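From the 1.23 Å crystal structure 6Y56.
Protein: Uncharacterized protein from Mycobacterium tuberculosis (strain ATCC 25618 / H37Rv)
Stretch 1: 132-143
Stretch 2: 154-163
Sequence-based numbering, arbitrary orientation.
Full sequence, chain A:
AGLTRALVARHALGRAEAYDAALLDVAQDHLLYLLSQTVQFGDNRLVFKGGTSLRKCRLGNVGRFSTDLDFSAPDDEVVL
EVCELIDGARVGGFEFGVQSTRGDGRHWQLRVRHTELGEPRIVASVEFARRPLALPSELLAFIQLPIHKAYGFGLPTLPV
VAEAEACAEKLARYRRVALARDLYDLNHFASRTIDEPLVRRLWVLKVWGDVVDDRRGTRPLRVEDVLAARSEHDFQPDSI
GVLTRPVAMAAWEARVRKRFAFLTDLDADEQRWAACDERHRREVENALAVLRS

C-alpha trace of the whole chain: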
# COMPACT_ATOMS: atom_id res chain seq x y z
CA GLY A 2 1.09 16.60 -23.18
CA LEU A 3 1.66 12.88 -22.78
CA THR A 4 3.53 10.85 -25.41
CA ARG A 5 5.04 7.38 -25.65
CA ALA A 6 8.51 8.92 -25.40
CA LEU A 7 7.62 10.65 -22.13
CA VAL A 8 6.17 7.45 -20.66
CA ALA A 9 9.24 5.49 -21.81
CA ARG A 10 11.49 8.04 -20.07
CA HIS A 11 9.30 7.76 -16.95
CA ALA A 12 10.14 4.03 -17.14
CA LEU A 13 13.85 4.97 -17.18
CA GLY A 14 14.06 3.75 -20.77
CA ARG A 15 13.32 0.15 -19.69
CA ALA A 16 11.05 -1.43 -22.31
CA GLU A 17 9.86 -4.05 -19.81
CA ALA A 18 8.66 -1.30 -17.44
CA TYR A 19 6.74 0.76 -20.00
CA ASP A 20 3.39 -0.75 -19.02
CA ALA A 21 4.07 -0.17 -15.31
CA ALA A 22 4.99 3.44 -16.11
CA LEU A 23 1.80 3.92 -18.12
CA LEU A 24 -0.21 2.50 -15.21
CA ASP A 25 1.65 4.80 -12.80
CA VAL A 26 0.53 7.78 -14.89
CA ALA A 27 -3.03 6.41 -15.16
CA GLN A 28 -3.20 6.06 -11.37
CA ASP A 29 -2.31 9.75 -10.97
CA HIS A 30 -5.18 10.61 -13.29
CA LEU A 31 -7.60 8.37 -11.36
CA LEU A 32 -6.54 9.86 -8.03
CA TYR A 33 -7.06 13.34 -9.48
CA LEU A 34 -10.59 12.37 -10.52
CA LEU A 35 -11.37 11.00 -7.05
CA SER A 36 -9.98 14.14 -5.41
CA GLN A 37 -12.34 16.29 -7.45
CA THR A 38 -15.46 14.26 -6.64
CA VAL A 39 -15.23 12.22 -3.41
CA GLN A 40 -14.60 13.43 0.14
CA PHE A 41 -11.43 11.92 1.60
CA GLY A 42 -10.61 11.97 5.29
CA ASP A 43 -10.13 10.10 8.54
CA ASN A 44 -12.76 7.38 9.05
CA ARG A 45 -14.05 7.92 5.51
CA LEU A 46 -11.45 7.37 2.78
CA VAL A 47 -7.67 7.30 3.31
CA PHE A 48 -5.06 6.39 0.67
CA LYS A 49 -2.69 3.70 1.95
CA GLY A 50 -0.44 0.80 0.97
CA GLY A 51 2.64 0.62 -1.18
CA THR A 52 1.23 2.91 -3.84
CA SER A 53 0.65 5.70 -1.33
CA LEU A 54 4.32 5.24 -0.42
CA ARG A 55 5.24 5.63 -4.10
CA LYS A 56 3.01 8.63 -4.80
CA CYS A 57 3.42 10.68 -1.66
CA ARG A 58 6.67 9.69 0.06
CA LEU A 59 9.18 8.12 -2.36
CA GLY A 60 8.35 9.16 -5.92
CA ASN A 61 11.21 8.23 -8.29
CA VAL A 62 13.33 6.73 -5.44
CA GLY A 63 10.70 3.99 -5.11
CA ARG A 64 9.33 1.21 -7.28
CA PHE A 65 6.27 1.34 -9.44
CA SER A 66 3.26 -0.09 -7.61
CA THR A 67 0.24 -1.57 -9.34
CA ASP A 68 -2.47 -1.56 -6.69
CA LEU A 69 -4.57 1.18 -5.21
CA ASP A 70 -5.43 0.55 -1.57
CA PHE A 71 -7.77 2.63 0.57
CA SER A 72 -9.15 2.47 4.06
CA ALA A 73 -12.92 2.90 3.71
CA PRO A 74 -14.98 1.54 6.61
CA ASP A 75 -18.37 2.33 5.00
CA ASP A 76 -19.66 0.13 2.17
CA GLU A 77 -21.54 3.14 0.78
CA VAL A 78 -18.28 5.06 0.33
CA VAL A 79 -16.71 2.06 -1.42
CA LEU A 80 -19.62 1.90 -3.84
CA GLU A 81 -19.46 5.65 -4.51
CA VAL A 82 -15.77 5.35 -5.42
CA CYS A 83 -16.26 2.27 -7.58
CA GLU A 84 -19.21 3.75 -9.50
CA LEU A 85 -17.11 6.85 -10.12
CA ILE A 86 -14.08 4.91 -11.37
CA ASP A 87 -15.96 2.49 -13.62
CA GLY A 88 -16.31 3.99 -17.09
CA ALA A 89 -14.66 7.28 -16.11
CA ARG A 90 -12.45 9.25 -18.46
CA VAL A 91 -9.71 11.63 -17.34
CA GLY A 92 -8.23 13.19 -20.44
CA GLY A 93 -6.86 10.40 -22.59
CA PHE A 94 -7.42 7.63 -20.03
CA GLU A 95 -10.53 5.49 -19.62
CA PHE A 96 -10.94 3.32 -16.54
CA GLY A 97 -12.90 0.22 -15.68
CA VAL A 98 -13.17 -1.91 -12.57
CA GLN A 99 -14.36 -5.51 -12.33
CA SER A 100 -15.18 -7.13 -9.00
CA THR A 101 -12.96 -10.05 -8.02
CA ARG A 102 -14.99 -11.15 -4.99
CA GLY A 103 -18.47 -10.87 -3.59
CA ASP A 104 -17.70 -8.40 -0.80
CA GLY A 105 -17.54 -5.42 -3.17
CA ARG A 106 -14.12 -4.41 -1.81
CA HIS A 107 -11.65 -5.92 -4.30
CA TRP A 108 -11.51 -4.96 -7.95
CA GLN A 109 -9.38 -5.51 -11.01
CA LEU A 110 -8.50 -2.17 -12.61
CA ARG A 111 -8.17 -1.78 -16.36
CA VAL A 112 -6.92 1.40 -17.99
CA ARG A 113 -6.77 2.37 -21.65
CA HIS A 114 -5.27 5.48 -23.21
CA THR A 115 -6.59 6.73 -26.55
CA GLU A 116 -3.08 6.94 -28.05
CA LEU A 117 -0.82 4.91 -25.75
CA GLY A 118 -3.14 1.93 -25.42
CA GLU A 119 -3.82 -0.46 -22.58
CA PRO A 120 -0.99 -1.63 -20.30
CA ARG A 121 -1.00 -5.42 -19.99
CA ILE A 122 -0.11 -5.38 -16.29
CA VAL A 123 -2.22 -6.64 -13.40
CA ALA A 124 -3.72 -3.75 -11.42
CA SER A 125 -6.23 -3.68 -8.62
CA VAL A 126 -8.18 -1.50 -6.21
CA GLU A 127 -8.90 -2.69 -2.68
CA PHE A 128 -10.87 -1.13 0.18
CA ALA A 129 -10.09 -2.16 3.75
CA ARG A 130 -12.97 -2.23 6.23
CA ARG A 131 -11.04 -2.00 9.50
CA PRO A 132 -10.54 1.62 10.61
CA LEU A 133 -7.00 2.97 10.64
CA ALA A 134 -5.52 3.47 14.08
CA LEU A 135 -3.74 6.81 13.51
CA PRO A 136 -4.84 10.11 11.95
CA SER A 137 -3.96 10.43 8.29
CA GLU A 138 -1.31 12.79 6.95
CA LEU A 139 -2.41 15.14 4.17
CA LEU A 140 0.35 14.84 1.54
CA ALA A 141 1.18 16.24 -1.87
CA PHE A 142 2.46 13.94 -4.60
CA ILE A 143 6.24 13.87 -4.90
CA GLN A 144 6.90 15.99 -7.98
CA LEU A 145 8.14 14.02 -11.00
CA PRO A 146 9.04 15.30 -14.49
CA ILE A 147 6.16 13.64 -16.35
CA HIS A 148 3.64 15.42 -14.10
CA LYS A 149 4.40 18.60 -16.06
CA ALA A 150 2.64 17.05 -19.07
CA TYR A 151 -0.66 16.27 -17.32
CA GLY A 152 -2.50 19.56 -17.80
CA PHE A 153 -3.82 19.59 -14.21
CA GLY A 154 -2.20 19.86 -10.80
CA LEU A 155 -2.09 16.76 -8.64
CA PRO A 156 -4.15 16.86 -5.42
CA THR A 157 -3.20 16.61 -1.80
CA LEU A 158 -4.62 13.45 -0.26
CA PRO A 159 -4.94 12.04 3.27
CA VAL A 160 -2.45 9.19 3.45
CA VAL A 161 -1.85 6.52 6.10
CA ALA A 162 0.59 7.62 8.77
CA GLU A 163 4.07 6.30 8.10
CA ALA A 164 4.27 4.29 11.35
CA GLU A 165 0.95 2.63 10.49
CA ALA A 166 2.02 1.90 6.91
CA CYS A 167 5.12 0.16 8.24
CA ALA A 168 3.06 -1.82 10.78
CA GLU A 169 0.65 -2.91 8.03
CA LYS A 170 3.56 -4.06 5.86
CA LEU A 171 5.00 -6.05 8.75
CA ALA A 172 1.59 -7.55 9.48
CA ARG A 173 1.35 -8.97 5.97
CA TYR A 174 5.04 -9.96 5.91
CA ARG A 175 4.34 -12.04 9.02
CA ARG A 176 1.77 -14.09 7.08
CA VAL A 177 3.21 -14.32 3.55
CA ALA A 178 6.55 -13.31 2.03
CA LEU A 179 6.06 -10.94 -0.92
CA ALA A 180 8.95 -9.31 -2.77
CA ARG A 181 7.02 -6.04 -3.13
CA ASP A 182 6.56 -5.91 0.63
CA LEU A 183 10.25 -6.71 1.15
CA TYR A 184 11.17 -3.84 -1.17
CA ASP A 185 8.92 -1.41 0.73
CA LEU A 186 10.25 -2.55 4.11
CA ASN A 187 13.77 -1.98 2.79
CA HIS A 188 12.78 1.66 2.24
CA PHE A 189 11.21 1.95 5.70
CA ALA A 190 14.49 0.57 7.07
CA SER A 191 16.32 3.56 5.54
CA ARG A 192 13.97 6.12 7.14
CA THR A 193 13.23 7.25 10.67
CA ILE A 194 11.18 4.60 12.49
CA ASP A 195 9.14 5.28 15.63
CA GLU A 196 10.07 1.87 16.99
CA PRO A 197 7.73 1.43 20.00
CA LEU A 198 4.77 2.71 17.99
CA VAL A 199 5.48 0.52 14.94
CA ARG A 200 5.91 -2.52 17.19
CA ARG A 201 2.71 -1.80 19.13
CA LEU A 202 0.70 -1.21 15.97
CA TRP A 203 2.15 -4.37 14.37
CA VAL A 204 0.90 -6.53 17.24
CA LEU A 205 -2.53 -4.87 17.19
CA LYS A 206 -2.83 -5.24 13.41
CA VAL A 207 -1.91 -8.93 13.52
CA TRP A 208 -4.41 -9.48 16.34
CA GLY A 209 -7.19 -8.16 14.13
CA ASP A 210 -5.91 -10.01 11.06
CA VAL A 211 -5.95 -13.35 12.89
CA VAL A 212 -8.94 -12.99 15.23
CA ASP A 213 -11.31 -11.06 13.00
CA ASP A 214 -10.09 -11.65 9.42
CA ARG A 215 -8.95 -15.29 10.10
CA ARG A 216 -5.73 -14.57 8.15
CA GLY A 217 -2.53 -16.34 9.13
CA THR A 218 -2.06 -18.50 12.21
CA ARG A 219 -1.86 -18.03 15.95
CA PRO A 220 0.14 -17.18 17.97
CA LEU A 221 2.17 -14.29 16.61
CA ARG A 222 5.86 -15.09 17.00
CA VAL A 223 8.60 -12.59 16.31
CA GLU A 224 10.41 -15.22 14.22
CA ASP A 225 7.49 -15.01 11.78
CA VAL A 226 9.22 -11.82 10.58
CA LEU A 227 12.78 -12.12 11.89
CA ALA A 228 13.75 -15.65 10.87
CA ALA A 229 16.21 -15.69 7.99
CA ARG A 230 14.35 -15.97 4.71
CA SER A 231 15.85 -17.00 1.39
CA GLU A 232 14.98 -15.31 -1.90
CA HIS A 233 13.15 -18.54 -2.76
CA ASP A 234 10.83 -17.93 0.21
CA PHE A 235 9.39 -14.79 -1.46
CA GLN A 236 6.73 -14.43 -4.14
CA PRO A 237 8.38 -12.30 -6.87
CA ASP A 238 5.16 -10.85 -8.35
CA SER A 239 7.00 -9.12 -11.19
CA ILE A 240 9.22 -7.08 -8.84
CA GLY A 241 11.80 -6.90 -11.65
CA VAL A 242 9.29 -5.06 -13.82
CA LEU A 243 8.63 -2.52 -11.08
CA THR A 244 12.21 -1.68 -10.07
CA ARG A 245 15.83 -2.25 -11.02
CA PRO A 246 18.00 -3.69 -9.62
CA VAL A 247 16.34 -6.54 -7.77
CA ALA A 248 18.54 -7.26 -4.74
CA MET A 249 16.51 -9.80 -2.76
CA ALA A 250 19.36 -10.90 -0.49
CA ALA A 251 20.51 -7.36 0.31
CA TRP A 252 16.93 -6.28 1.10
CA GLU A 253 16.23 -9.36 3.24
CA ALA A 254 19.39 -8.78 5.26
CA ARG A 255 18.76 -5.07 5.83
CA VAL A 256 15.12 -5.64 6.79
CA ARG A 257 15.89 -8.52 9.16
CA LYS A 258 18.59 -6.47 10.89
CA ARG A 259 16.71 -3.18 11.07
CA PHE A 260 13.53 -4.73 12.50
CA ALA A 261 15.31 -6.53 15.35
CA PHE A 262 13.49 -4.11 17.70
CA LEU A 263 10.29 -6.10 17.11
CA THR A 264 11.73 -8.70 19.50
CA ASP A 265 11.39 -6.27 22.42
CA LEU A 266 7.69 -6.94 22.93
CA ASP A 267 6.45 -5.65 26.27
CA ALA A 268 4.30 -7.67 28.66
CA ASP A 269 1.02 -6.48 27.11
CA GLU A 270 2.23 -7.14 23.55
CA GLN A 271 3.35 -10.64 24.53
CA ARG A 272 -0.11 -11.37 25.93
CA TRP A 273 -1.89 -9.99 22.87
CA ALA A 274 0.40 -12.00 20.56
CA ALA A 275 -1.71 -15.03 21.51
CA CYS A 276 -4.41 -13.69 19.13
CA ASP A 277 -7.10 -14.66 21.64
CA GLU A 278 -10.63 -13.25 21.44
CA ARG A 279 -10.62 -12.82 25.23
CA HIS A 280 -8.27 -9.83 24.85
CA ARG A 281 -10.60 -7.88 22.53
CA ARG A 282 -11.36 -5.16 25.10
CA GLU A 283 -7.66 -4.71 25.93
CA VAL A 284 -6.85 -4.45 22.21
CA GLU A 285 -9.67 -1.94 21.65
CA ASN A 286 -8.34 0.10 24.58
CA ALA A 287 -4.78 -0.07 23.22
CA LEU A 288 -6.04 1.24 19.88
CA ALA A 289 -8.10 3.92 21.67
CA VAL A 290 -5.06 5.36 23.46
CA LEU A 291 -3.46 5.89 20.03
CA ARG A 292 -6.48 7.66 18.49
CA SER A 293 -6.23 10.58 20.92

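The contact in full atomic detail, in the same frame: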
# COMPACT_ATOMS: atom_id res chain seq x y z
N PRO A 132 -11.02 0.23 10.52
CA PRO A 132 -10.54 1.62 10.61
C PRO A 132 -9.03 1.67 10.88
O PRO A 132 -8.47 0.84 11.59
CB PRO A 132 -11.33 2.19 11.80
CG PRO A 132 -12.56 1.32 11.88
CD PRO A 132 -12.11 -0.05 11.47
N LEU A 133 -8.39 2.69 10.31
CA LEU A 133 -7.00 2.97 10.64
C LEU A 133 -6.89 3.42 12.09
O LEU A 133 -7.82 3.98 12.67
CB LEU A 133 -6.44 4.06 9.74
CG LEU A 133 -6.26 3.62 8.29
CD1 LEU A 133 -5.80 4.78 7.43
CD2 LEU A 133 -5.28 2.45 8.17
N ALA A 134 -5.73 3.16 12.67
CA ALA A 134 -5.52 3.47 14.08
C ALA A 134 -5.08 4.91 14.30
O ALA A 134 -5.41 5.49 15.33
CB ALA A 134 -4.46 2.53 14.67
N LEU A 135 -4.35 5.50 13.35
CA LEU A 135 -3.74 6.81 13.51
C LEU A 135 -4.34 7.81 12.54
O LEU A 135 -4.79 7.44 11.45
CB LEU A 135 -2.23 6.73 13.25
CG LEU A 135 -1.44 5.80 14.16
CD1 LEU A 135 0.04 5.88 13.80
CD2 LEU A 135 -1.66 6.17 15.62
N PRO A 136 -4.35 9.10 12.89
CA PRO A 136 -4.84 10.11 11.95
C PRO A 136 -4.00 10.11 10.68
O PRO A 136 -2.79 9.88 10.70
CB PRO A 136 -4.66 11.42 12.71
CG PRO A 136 -4.64 11.02 14.15
CD PRO A 136 -3.98 9.68 14.19
N SER A 137 -4.66 10.38 9.56
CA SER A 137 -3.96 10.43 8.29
C SER A 137 -3.09 11.68 8.21
O SER A 137 -3.25 12.64 8.98
CB SER A 137 -4.96 10.48 7.13
OG SER A 137 -5.88 11.55 7.28
N GLU A 138 -2.18 11.66 7.25
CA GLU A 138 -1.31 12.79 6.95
C GLU A 138 -1.69 13.21 5.55
O GLU A 138 -1.52 12.47 4.58
CB GLU A 138 0.14 12.34 7.00
CG GLU A 138 1.15 13.48 6.96
CD GLU A 138 2.60 13.04 7.01
OE1 GLU A 138 2.87 11.83 6.91
OE2 GLU A 138 3.46 13.92 7.16
N LEU A 139 -2.06 14.49 5.45
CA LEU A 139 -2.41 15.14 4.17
C LEU A 139 -1.11 15.39 3.40
O LEU A 139 -0.31 16.24 3.84
CB LEU A 139 -3.12 16.47 4.45
CG LEU A 139 -3.62 17.20 3.21
CD1 LEU A 139 -4.70 16.39 2.51
CD2 LEU A 139 -4.14 18.58 3.56
N LEU A 140 -0.94 14.72 2.27
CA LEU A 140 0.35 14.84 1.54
C LEU A 140 0.15 15.18 0.06
O LEU A 140 -0.81 14.70 -0.55
CB LEU A 140 1.08 13.49 1.62
CG LEU A 140 1.61 13.06 2.98
CD1 LEU A 140 2.29 11.70 2.88
CD2 LEU A 140 2.57 14.09 3.54
N ALA A 141 1.03 16.02 -0.44
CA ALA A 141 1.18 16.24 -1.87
C ALA A 141 1.87 15.04 -2.53
O ALA A 141 2.54 14.23 -1.87
CB ALA A 141 2.00 17.51 -2.17
N PHE A 142 1.67 14.90 -3.84
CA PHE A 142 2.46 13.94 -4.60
C PHE A 142 3.89 14.44 -4.72
O PHE A 142 4.13 15.65 -4.87
CB PHE A 142 1.91 13.82 -6.02
CG PHE A 142 0.64 13.02 -6.13
CD1 PHE A 142 -0.51 13.34 -5.42
CD2 PHE A 142 0.60 11.92 -6.97
CE1 PHE A 142 -1.68 12.58 -5.56
CE2 PHE A 142 -0.56 11.16 -7.12
CZ PHE A 142 -1.70 11.48 -6.41
N ILE A 143 4.85 13.53 -4.60
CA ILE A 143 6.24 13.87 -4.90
C ILE A 143 6.32 14.28 -6.36
O ILE A 143 5.84 13.56 -7.24
CB ILE A 143 7.15 12.67 -4.61
CG1 ILE A 143 7.00 12.21 -3.15
CG2 ILE A 143 8.59 12.98 -4.96
CD1 ILE A 143 7.55 13.20 -2.14
N GLY A 154 -3.04 20.04 -11.97
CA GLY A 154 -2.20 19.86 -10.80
C GLY A 154 -2.68 18.69 -9.96
O GLY A 154 -3.88 18.48 -9.79
N LEU A 155 -1.73 17.92 -9.44
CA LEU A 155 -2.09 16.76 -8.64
C LEU A 155 -2.61 17.20 -7.26
O LEU A 155 -2.17 18.23 -6.73
CB LEU A 155 -0.89 15.84 -8.49
CG LEU A 155 -0.60 15.07 -9.79
CD1 LEU A 155 0.79 14.48 -9.77
CD2 LEU A 155 -1.65 13.99 -10.05
N PRO A 156 -3.52 16.44 -6.68
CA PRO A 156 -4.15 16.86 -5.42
C PRO A 156 -3.27 16.56 -4.22
O PRO A 156 -2.25 15.86 -4.30
CB PRO A 156 -5.39 15.96 -5.37
CG PRO A 156 -4.95 14.70 -6.06
CD PRO A 156 -4.11 15.20 -7.20
N THR A 157 -3.68 17.10 -3.08
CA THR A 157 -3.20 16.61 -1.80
C THR A 157 -4.22 15.62 -1.28
O THR A 157 -5.43 15.83 -1.43
CB THR A 157 -2.96 17.74 -0.80
OG1 THR A 157 -4.17 18.48 -0.56
CG2 THR A 157 -1.88 18.68 -1.30
N LEU A 158 -3.74 14.53 -0.69
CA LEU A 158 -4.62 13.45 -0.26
C LEU A 158 -4.26 13.03 1.16
O LEU A 158 -3.07 13.01 1.51
CB LEU A 158 -4.45 12.23 -1.17
CG LEU A 158 -4.93 12.40 -2.61
CD1 LEU A 158 -4.59 11.15 -3.39
CD2 LEU A 158 -6.42 12.65 -2.63
N PRO A 159 -5.24 12.67 1.98
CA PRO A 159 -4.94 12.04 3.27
C PRO A 159 -4.37 10.65 3.03
O PRO A 159 -4.96 9.82 2.35
CB PRO A 159 -6.30 11.97 3.97
CG PRO A 159 -7.29 12.16 2.92
CD PRO A 159 -6.68 12.88 1.76
N VAL A 160 -3.21 10.42 3.62
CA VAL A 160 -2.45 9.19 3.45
C VAL A 160 -2.22 8.56 4.83
O VAL A 160 -2.10 9.26 5.84
CB VAL A 160 -1.11 9.49 2.73
CG1 VAL A 160 -0.15 8.29 2.75
CG2 VAL A 160 -1.38 9.94 1.29
N VAL A 161 -2.15 7.23 4.86
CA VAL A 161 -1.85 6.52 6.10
C VAL A 161 -0.58 7.06 6.73
O VAL A 161 0.42 7.34 6.06
CB VAL A 161 -1.76 5.01 5.78
CG1 VAL A 161 -0.62 4.70 4.80
CG2 VAL A 161 -1.59 4.18 7.06
N ALA A 162 -0.61 7.19 8.06
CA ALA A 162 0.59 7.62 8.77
C ALA A 162 1.71 6.63 8.52
O ALA A 162 1.48 5.42 8.38
CB ALA A 162 0.30 7.69 10.27
N GLU A 163 2.94 7.14 8.48
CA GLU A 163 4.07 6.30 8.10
C GLU A 163 4.28 5.15 9.08
O GLU A 163 4.60 4.03 8.66
CB GLU A 163 5.33 7.15 7.95
CG GLU A 163 6.47 6.34 7.38
CD GLU A 163 7.65 7.17 6.95
OE1 GLU A 163 7.47 8.39 6.70
OE2 GLU A 163 8.75 6.59 6.84
O HOH W 1 -2.93 6.39 9.55
O HOH W 2 3.39 9.93 9.05
O HOH W 3 0.30 17.06 -5.16

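The two stretches meet as a short antiparallel ladder, closed by water at both ends, with Phe-142, Val-160 and Ala-162 covering the most surface. At its centre, Glu-138 pairs with Val-160 and Leu-140 with Leu-158, each through two backbone hydrogen bonds: Glu-138 N to Val-160 O and Val-160 N to Glu-138 O are both 2.8 Å, Leu-140 N to Leu-158 O is 2.8 Å, and Leu-158 N to Leu-140 O is 2.9 Å. Pro-159, which has no amide hydrogen to give, sits at a non-hydrogen-bonded position opposite Leu-139, so the ladder loses nothing.

Val-160 shares a face with Glu-138, Leu-140 and Leu-158, and its CB lies 4.1 Å from Leu-140 CD1. Past the strand, Phe-142 points toward the partner stretch. Leu-155 CB covers one face of its ring, 4.2 Å from the centroid, while Pro-156 O approaches the edge, 3.3 Å from Phe-142 CD1, where the ring hydrogens carry slight positive charge. Here water 3 replaces direct pairing, accepting from Phe-142 N and donating to Pro-156 O, both at 2.9 Å.

At the other end Ala-162, just before a helix, sets its CB 4.0 Å from Leu-135 CD1. Water 1 accepts from Ala-162 N and donates to Leu-135 O, each 2.9 Å away, bridging backbones that no longer bond directly.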